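PDB 5FX8: linoleate 11-lipoxygenase from Gaeumannomyces graminis, which oxygenates linoleic and alpha-linolenic acids at a manganese centre, giving 11S- and 13R-hydroperoxy fatty acids, the 11S product being converted in turn to the 13R form. Local coordinates for residues T159-F164 against D269-A274; P173-R178 against L283-M288; G236-D241 against I276-N281. One frame throughout, in Å; residues are numbered along the deposited sequence.

Interaction 1: T159-F164 against D269-A274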
# COMPACT_ATOMS: atom_id res chain seq x y z
N THR A 159 21.30 13.11 8.64
CA THR A 159 22.14 14.10 7.99
C THR A 159 23.22 13.47 7.14
O THR A 159 23.99 14.20 6.51
CB THR A 159 22.80 15.01 9.02
OG1 THR A 159 23.51 14.19 9.95
CG2 THR A 159 21.77 15.84 9.72
N SER A 160 23.29 12.15 7.13
CA SER A 160 24.34 11.44 6.44
C SER A 160 24.21 11.62 4.94
O SER A 160 23.13 11.46 4.38
CB SER A 160 24.29 9.97 6.79
OG SER A 160 24.91 9.22 5.80
N ASP A 161 25.33 11.96 4.29
CA ASP A 161 25.31 12.14 2.85
C ASP A 161 25.20 10.80 2.16
O ASP A 161 24.58 10.71 1.10
CB ASP A 161 26.57 12.87 2.38
CG ASP A 161 26.53 14.38 2.65
OD1 ASP A 161 25.45 14.98 2.51
OD2 ASP A 161 27.57 14.98 2.97
N LEU A 162 25.80 9.76 2.73
CA LEU A 162 25.69 8.44 2.14
C LEU A 162 24.25 7.96 2.15
O LEU A 162 23.80 7.30 1.21
CB LEU A 162 26.59 7.45 2.86
CG LEU A 162 26.50 6.00 2.37
CD1 LEU A 162 27.13 5.85 1.04
CD2 LEU A 162 27.12 5.04 3.32
N LEU A 163 23.51 8.27 3.20
CA LEU A 163 22.10 7.94 3.20
C LEU A 163 21.35 8.74 2.16
O LEU A 163 20.36 8.25 1.61
CB LEU A 163 21.52 8.17 4.60
CG LEU A 163 20.03 8.02 4.88
CD1 LEU A 163 19.86 7.66 6.32
CD2 LEU A 163 19.26 9.28 4.60
N PHE A 164 21.76 9.98 1.89
CA PHE A 164 21.03 10.78 0.92
C PHE A 164 21.28 10.31 -0.50
O PHE A 164 20.38 10.37 -1.35
CB PHE A 164 21.41 12.25 1.04
CG PHE A 164 20.83 13.09 -0.04
CD1 PHE A 164 19.47 13.39 -0.04
CD2 PHE A 164 21.61 13.53 -1.08
CE1 PHE A 164 18.92 14.14 -1.05
CE2 PHE A 164 21.08 14.28 -2.09
CZ PHE A 164 19.73 14.60 -2.07
N ASP A 269 23.67 24.12 7.15
CA ASP A 269 22.23 24.25 6.94
C ASP A 269 21.89 24.46 5.48
O ASP A 269 20.82 24.04 5.04
CB ASP A 269 21.66 25.40 7.75
CG ASP A 269 21.75 25.15 9.22
OD1 ASP A 269 21.63 23.98 9.62
OD2 ASP A 269 21.98 26.11 9.98
N ASP A 270 22.76 25.10 4.71
CA ASP A 270 22.46 25.23 3.29
C ASP A 270 22.45 23.87 2.61
O ASP A 270 21.56 23.58 1.81
CB ASP A 270 23.46 26.14 2.60
CG ASP A 270 23.24 27.60 2.94
OD1 ASP A 270 22.19 27.94 3.52
OD2 ASP A 270 24.13 28.41 2.61
N TRP A 271 23.45 23.03 2.89
CA TRP A 271 23.49 21.73 2.23
C TRP A 271 22.35 20.87 2.70
O TRP A 271 21.70 20.19 1.90
CB TRP A 271 24.82 21.03 2.49
CG TRP A 271 24.85 19.60 2.03
CD1 TRP A 271 24.98 18.52 2.82
CD2 TRP A 271 24.72 19.10 0.68
NE1 TRP A 271 24.96 17.36 2.07
CE2 TRP A 271 24.80 17.69 0.76
CE3 TRP A 271 24.54 19.70 -0.57
CZ2 TRP A 271 24.71 16.88 -0.36
CZ3 TRP A 271 24.47 18.88 -1.69
CH2 TRP A 271 24.56 17.49 -1.58
N LEU A 272 22.07 20.90 4.00
CA LEU A 272 20.95 20.12 4.50
C LEU A 272 19.65 20.57 3.85
O LEU A 272 18.84 19.73 3.44
CB LEU A 272 20.88 20.23 6.02
CG LEU A 272 19.69 19.56 6.69
CD1 LEU A 272 19.60 18.12 6.36
CD2 LEU A 272 19.79 19.71 8.17
N LEU A 273 19.47 21.88 3.66
CA LEU A 273 18.25 22.38 3.04
C LEU A 273 18.19 22.01 1.57
O LEU A 273 17.10 21.84 1.02
CB LEU A 273 18.14 23.89 3.20
CG LEU A 273 16.80 24.47 2.72
CD1 LEU A 273 15.68 23.85 3.50
CD2 LEU A 273 16.79 25.93 2.93
N ALA A 274 19.34 21.93 0.92
CA ALA A 274 19.35 21.50 -0.47
C ALA A 274 18.88 20.06 -0.57
O ALA A 274 18.09 19.71 -1.45
CB ALA A 274 20.74 21.68 -1.05
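The indole of Trp-271 meets the carboxylate of Asp-161 with its pyrrole edge: OD1 of Asp-161 lies near the plane of the ring, beside NE1, and neither flat group covers the other. The carboxylate plane is turned 71° from that of the indole. Pro-249 and Ile-252 of strand 246-253 also pack against the Trp-271 side chain, as does Pro-264. The setting is a helix start held against a long helix: Ser-160 is the N-cap of helix 161-166, its OG accepting from Leu-163 N at 3.1 Å, while Trp-271 belongs to the first turn of helix 268-305, which further on carries the manganese ligands His-290 and His-294. Asp-161, in the first turn after the cap, stands where the helix dipole would probably favour a negative charge.

The bond itself runs from Trp-271 NE1 to Asp-161 OD1, with an angle of 159° at the hydrogen. Its modelled length of 2.5 Å is doubtful at this resolution and says nothing about unusual strength. Trp-271 has CG anti to the backbone N (chi1 170°), which brings the far end of the indole over to helix 161-166, although the side chain does not set out toward it. OD1 has a second partner, for Lys-275 NZ, one turn after Trp-271, forms a salt bridge with it. One carboxylate oxygen thus receives a neutral N-H and a cation, both from helix 268-305, a combination that would be expected to favour the ionised acid. The other oxygen is turned farther from the indole, with Asp-161 OD2 3.6 Å from Trp-271 NE1.

Interaction 2: P173-R178 against L283-M288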
# COMPACT_ATOMS: atom_id res chain seq x y z
N PRO A 173 14.35 4.22 -6.84
CA PRO A 173 15.43 3.86 -7.76
C PRO A 173 15.11 4.07 -9.22
O PRO A 173 15.87 3.64 -10.09
CB PRO A 173 15.59 2.37 -7.47
CG PRO A 173 14.17 1.95 -7.22
CD PRO A 173 13.56 3.05 -6.42
N TYR A 174 13.99 4.70 -9.52
CA TYR A 174 13.49 4.77 -10.86
C TYR A 174 13.85 6.06 -11.58
O TYR A 174 13.40 6.25 -12.70
CB TYR A 174 11.99 4.58 -10.83
CG TYR A 174 11.60 3.17 -10.57
CD1 TYR A 174 11.86 2.19 -11.51
CD2 TYR A 174 10.98 2.81 -9.40
CE1 TYR A 174 11.51 0.95 -11.30
CE2 TYR A 174 10.62 1.54 -9.20
CZ TYR A 174 10.89 0.63 -10.16
OH TYR A 174 10.55 -0.66 -9.99
N VAL A 175 14.67 6.93 -10.98
CA VAL A 175 14.92 8.24 -11.58
C VAL A 175 16.40 8.36 -11.92
O VAL A 175 16.75 8.94 -12.95
CB VAL A 175 14.40 9.41 -10.69
CG1 VAL A 175 15.10 9.54 -9.39
CG2 VAL A 175 14.53 10.72 -11.41
N LEU A 176 17.27 7.75 -11.13
CA LEU A 176 18.70 7.93 -11.32
C LEU A 176 19.18 7.39 -12.67
O LEU A 176 18.68 6.38 -13.17
CB LEU A 176 19.45 7.25 -10.18
CG LEU A 176 20.96 7.42 -10.18
CD1 LEU A 176 21.32 8.82 -9.67
CD2 LEU A 176 21.62 6.30 -9.40
N LYS A 177 20.18 8.03 -13.25
CA LYS A 177 20.66 7.62 -14.55
C LYS A 177 22.12 8.03 -14.67
O LYS A 177 22.48 9.13 -14.28
CB LYS A 177 19.80 8.25 -15.65
CG LYS A 177 20.57 8.69 -16.84
CD LYS A 177 20.07 10.04 -17.35
CE LYS A 177 21.04 10.68 -18.35
NZ LYS A 177 20.53 12.01 -18.78
N ARG A 178 22.95 7.11 -15.15
CA ARG A 178 24.38 7.38 -15.33
C ARG A 178 24.60 8.30 -16.52
O ARG A 178 23.91 8.22 -17.53
CB ARG A 178 25.13 6.07 -15.55
CG ARG A 178 26.63 6.23 -15.54
CD ARG A 178 27.32 5.03 -16.14
NE ARG A 178 27.12 3.81 -15.37
CZ ARG A 178 28.02 3.25 -14.58
NH1 ARG A 178 29.21 3.78 -14.44
NH2 ARG A 178 27.71 2.15 -13.93
N LEU A 283 9.94 13.16 -3.86
CA LEU A 283 8.67 12.64 -3.38
C LEU A 283 7.55 12.93 -4.38
O LEU A 283 6.73 12.06 -4.69
CB LEU A 283 8.34 13.23 -2.01
CG LEU A 283 7.15 12.59 -1.28
CD1 LEU A 283 7.19 11.04 -1.22
CD2 LEU A 283 7.06 13.15 0.12
N PHE A 284 7.50 14.16 -4.89
CA PHE A 284 6.53 14.45 -5.93
C PHE A 284 6.68 13.48 -7.08
O PHE A 284 5.69 12.96 -7.61
CB PHE A 284 6.71 15.88 -6.39
CG PHE A 284 5.88 16.26 -7.57
CD1 PHE A 284 6.34 16.09 -8.86
CD2 PHE A 284 4.64 16.83 -7.38
CE1 PHE A 284 5.58 16.45 -9.92
CE2 PHE A 284 3.88 17.20 -8.43
CZ PHE A 284 4.33 17.02 -9.70
N TYR A 285 7.93 13.23 -7.50
CA TYR A 285 8.17 12.37 -8.65
C TYR A 285 7.65 10.96 -8.40
O TYR A 285 6.96 10.39 -9.23
CB TYR A 285 9.66 12.32 -8.98
CG TYR A 285 9.99 11.32 -10.08
CD1 TYR A 285 10.27 9.99 -9.78
CD2 TYR A 285 10.02 11.70 -11.41
CE1 TYR A 285 10.54 9.09 -10.76
CE2 TYR A 285 10.31 10.81 -12.39
CZ TYR A 285 10.57 9.50 -12.06
OH TYR A 285 10.87 8.59 -13.04
N SER A 286 8.02 10.38 -7.26
CA SER A 286 7.71 8.98 -7.04
C SER A 286 6.21 8.79 -6.93
O SER A 286 5.63 7.86 -7.52
CB SER A 286 8.43 8.48 -5.79
OG SER A 286 7.75 8.87 -4.62
N GLN A 287 5.56 9.72 -6.23
CA GLN A 287 4.13 9.58 -6.09
C GLN A 287 3.43 9.75 -7.42
O GLN A 287 2.39 9.13 -7.65
CB GLN A 287 3.61 10.56 -5.04
CG GLN A 287 4.07 10.20 -3.64
CD GLN A 287 4.20 8.69 -3.41
OE1 GLN A 287 3.20 7.97 -3.38
NE2 GLN A 287 5.43 8.20 -3.27
N MET A 288 3.96 10.55 -8.32
CA MET A 288 3.14 10.79 -9.49
C MET A 288 3.55 9.96 -10.68
O MET A 288 2.74 9.66 -11.55
CB MET A 288 3.15 12.28 -9.81
CG MET A 288 2.38 13.08 -8.80
SD MET A 288 0.73 12.40 -8.55
CE MET A 288 0.83 11.79 -6.94
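In the helix turn that presents Tyr-285 to Val-175, the carbonyl oxygen of Leu-283 takes two bonds, one of them weak. Gln-287 N donates to Leu-283 O at 3.0 Å as an ordinary helical bond, and the hydroxyl Ser-286 OG adds the weak one to the same oxygen. Ser-286 OG in turn takes a weak bond from Gln-287 NE2. Across the contact itself the meeting is mostly apolar. Val-175 comes over one face of the Tyr-285 ring, its CB 4.3 Å from the ring centroid and 26° off the normal, a CH-pi arrangement. CG2 of Val-175 lies above the same ring but displaced toward its rim, near CZ. A chi1 of 174° extends the Tyr-285 side chain away from its own backbone N, and its phenol end comes up to the loop, where Tyr-285 OH is 3.5 Å from Tyr-174 O.

In this lipoxygenase the contact joins the loop leading into strand 177-178, an outermost strand, within this chain, of the five-stranded antiparallel sheet, to helix 268-305, the long helix that supplies two of the manganese ligands, His-290 and His-294. The turn is tied to the metal site nearby, for Gln-287 NE2 also donates to Met-481 O of helix 460-481 and Gln-287 O is hydrogen-bonded to His-290 ND1, which probably helps to set the orientation of that ligand imidazole. The Tyr-174 side chain starts toward the helix but its ring swings away, giving edge-to-face pairs with Phe-293 and Phe-397. Pro-173 CG, from the preceding residue, rests 3.9 Å above one face of the Tyr-174 ring, offset toward the rim.

Interaction 3: G236-D241 against I276-N281; sequences GLFYLD and IMFNNN
Phe-278 does most of the work here, its ring reaching from helix 268-305 to touch both Phe-238 and Gly-236 on the strand. Its chi1 of 178° turns the phenyl away from its own backbone N, so that it stands out from the helix toward the sheet. Phe-238 answers from the opposite direction, and the two rings form an offset edge-to-face pair: the edge of Phe-238 is turned to the face of Phe-278, the planes are 70° apart and the centroids 6.0 Å. The nearest atoms are the two outermost ring carbons, Phe-238 CZ and Phe-278 CZ, at 4.2 Å.

Gly-236 enters with backbone alone. Its N lies close to the plane of the Phe-278 ring, at the edge, 3.9 Å from CE2, and its CA is equally near that carbon. Having no side chain, the glycine lets the phenyl edge come right up to the strand, CA of Gly-236 standing 7.3 Å from CA of Phe-278. Gly-236 and Phe-238 alternate along the strand with Leu-237, whose side chain starts away from the helix, so the pair presents a single face of the sheet to Phe-278. Elsewhere round the Phe-278 edge, Asn-279 OD1 lies in the ring plane.

The contact packs a small antiparallel sheet on the metal-ligand-bearing helix of the lipoxygenase, away from the manganese site. The rings of Phe-164, on helix 161-166, and His-217 also meet Phe-278. Strand 235-241 runs between strands 212-216 and 246-253, and Phe-238 and Phe-278 share Val-215 of the former as a neighbour.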
# COMPACT_ATOMS: atom_id res chain seq x y z
N GLY A 236 20.06 16.76 -9.15
CA GLY A 236 21.08 16.25 -8.25
C GLY A 236 22.14 15.52 -9.05
O GLY A 236 21.82 14.69 -9.91
N LEU A 237 23.39 15.85 -8.77
CA LEU A 237 24.54 15.20 -9.37
C LEU A 237 25.19 14.31 -8.32
O LEU A 237 25.47 14.76 -7.20
CB LEU A 237 25.53 16.24 -9.87
CG LEU A 237 26.50 15.87 -10.97
CD1 LEU A 237 25.76 15.34 -12.15
CD2 LEU A 237 27.21 17.14 -11.33
N PHE A 238 25.41 13.05 -8.68
CA PHE A 238 26.01 12.08 -7.79
C PHE A 238 27.22 11.46 -8.46
O PHE A 238 27.35 11.50 -9.68
CB PHE A 238 25.01 11.03 -7.41
CG PHE A 238 23.77 11.58 -6.80
CD1 PHE A 238 22.75 12.07 -7.59
CD2 PHE A 238 23.61 11.58 -5.44
CE1 PHE A 238 21.62 12.56 -7.03
CE2 PHE A 238 22.49 12.07 -4.87
CZ PHE A 238 21.49 12.56 -5.65
N TYR A 239 28.13 10.91 -7.67
CA TYR A 239 29.30 10.29 -8.26
C TYR A 239 29.72 9.07 -7.48
O TYR A 239 29.41 8.91 -6.31
CB TYR A 239 30.48 11.26 -8.37
CG TYR A 239 31.31 11.45 -7.13
CD1 TYR A 239 30.78 12.07 -6.03
CD2 TYR A 239 32.63 11.07 -7.09
CE1 TYR A 239 31.53 12.29 -4.90
CE2 TYR A 239 33.40 11.28 -5.96
CZ TYR A 239 32.84 11.89 -4.87
OH TYR A 239 33.54 12.12 -3.74
N LEU A 240 30.41 8.17 -8.16
CA LEU A 240 31.02 7.02 -7.53
C LEU A 240 32.47 7.37 -7.18
O LEU A 240 33.26 7.67 -8.07
CB LEU A 240 30.93 5.81 -8.45
CG LEU A 240 31.34 4.46 -7.88
CD1 LEU A 240 30.68 4.21 -6.54
CD2 LEU A 240 30.95 3.39 -8.86
N ASP A 241 32.80 7.35 -5.89
CA ASP A 241 34.12 7.79 -5.43
C ASP A 241 35.09 6.63 -5.41
O ASP A 241 34.89 5.65 -4.68
CB ASP A 241 34.04 8.39 -4.03
CG ASP A 241 35.36 9.04 -3.59
OD1 ASP A 241 36.19 9.44 -4.42
OD2 ASP A 241 35.53 9.18 -2.38
N ILE A 276 16.90 18.62 1.48
CA ILE A 276 15.47 18.62 1.75
C ILE A 276 14.68 19.04 0.52
O ILE A 276 13.65 18.43 0.19
CB ILE A 276 15.14 19.51 2.97
CG1 ILE A 276 15.76 18.93 4.24
CG2 ILE A 276 13.65 19.55 3.18
CD1 ILE A 276 15.46 19.70 5.48
N MET A 277 15.14 20.06 -0.20
CA MET A 277 14.42 20.47 -1.40
C MET A 277 14.42 19.36 -2.45
O MET A 277 13.39 19.08 -3.08
CB MET A 277 15.02 21.75 -1.97
CG MET A 277 14.89 22.91 -1.04
SD MET A 277 15.44 24.47 -1.73
CE MET A 277 17.21 24.35 -1.65
N PHE A 278 15.57 18.71 -2.63
CA PHE A 278 15.61 17.58 -3.54
C PHE A 278 14.67 16.47 -3.08
O PHE A 278 14.02 15.84 -3.90
CB PHE A 278 17.03 17.05 -3.67
CG PHE A 278 17.17 15.85 -4.56
CD1 PHE A 278 16.95 14.57 -4.08
CD2 PHE A 278 17.58 15.99 -5.87
CE1 PHE A 278 17.09 13.49 -4.88
CE2 PHE A 278 17.74 14.90 -6.68
CZ PHE A 278 17.48 13.64 -6.17
N ASN A 279 14.59 16.22 -1.79
CA ASN A 279 13.72 15.14 -1.36
C ASN A 279 12.25 15.47 -1.60
O ASN A 279 11.43 14.57 -1.82
CB ASN A 279 13.97 14.82 0.10
CG ASN A 279 15.27 14.08 0.30
OD1 ASN A 279 15.77 13.43 -0.60
ND2 ASN A 279 15.83 14.19 1.48
N ASN A 280 11.91 16.75 -1.56
CA ASN A 280 10.59 17.22 -1.90
C ASN A 280 10.28 16.97 -3.37
O ASN A 280 9.18 16.49 -3.72
CB ASN A 280 10.53 18.71 -1.57
CG ASN A 280 9.21 19.32 -1.85
OD1 ASN A 280 9.04 20.04 -2.82
ND2 ASN A 280 8.27 19.05 -0.99
N ASN A 281 11.23 17.28 -4.24
CA ASN A 281 11.01 17.02 -5.65
C ASN A 281 10.94 15.52 -5.95
O ASN A 281 10.14 15.08 -6.77
CB ASN A 281 12.09 17.70 -6.48
CG ASN A 281 12.05 19.19 -6.36
OD1 ASN A 281 13.08 19.84 -6.20
ND2 ASN A 281 10.86 19.75 -6.43

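Followed from the N terminus, the chain gives helix 161-166, then strand 177-178, then strand 235-241, and only afterwards helix 268-305, the element to which all three contacts return. Interaction 1 closes a loop of 104 residues, and so does interaction 2, whose segments alternate with those of interaction 1, so these two cross. Interaction 3 closes a shorter loop of 34 residues; it falls wholly between the segments of interaction 2 but crosses interaction 1. Successive turns of the long helix are thus tied to a short helix, a sheet strand and a loop entering the sheet's edge. Phe-164 touches Phe-238, linking interactions 1 and 3, and Leu-176 touches Phe-238, linking 2 and 3.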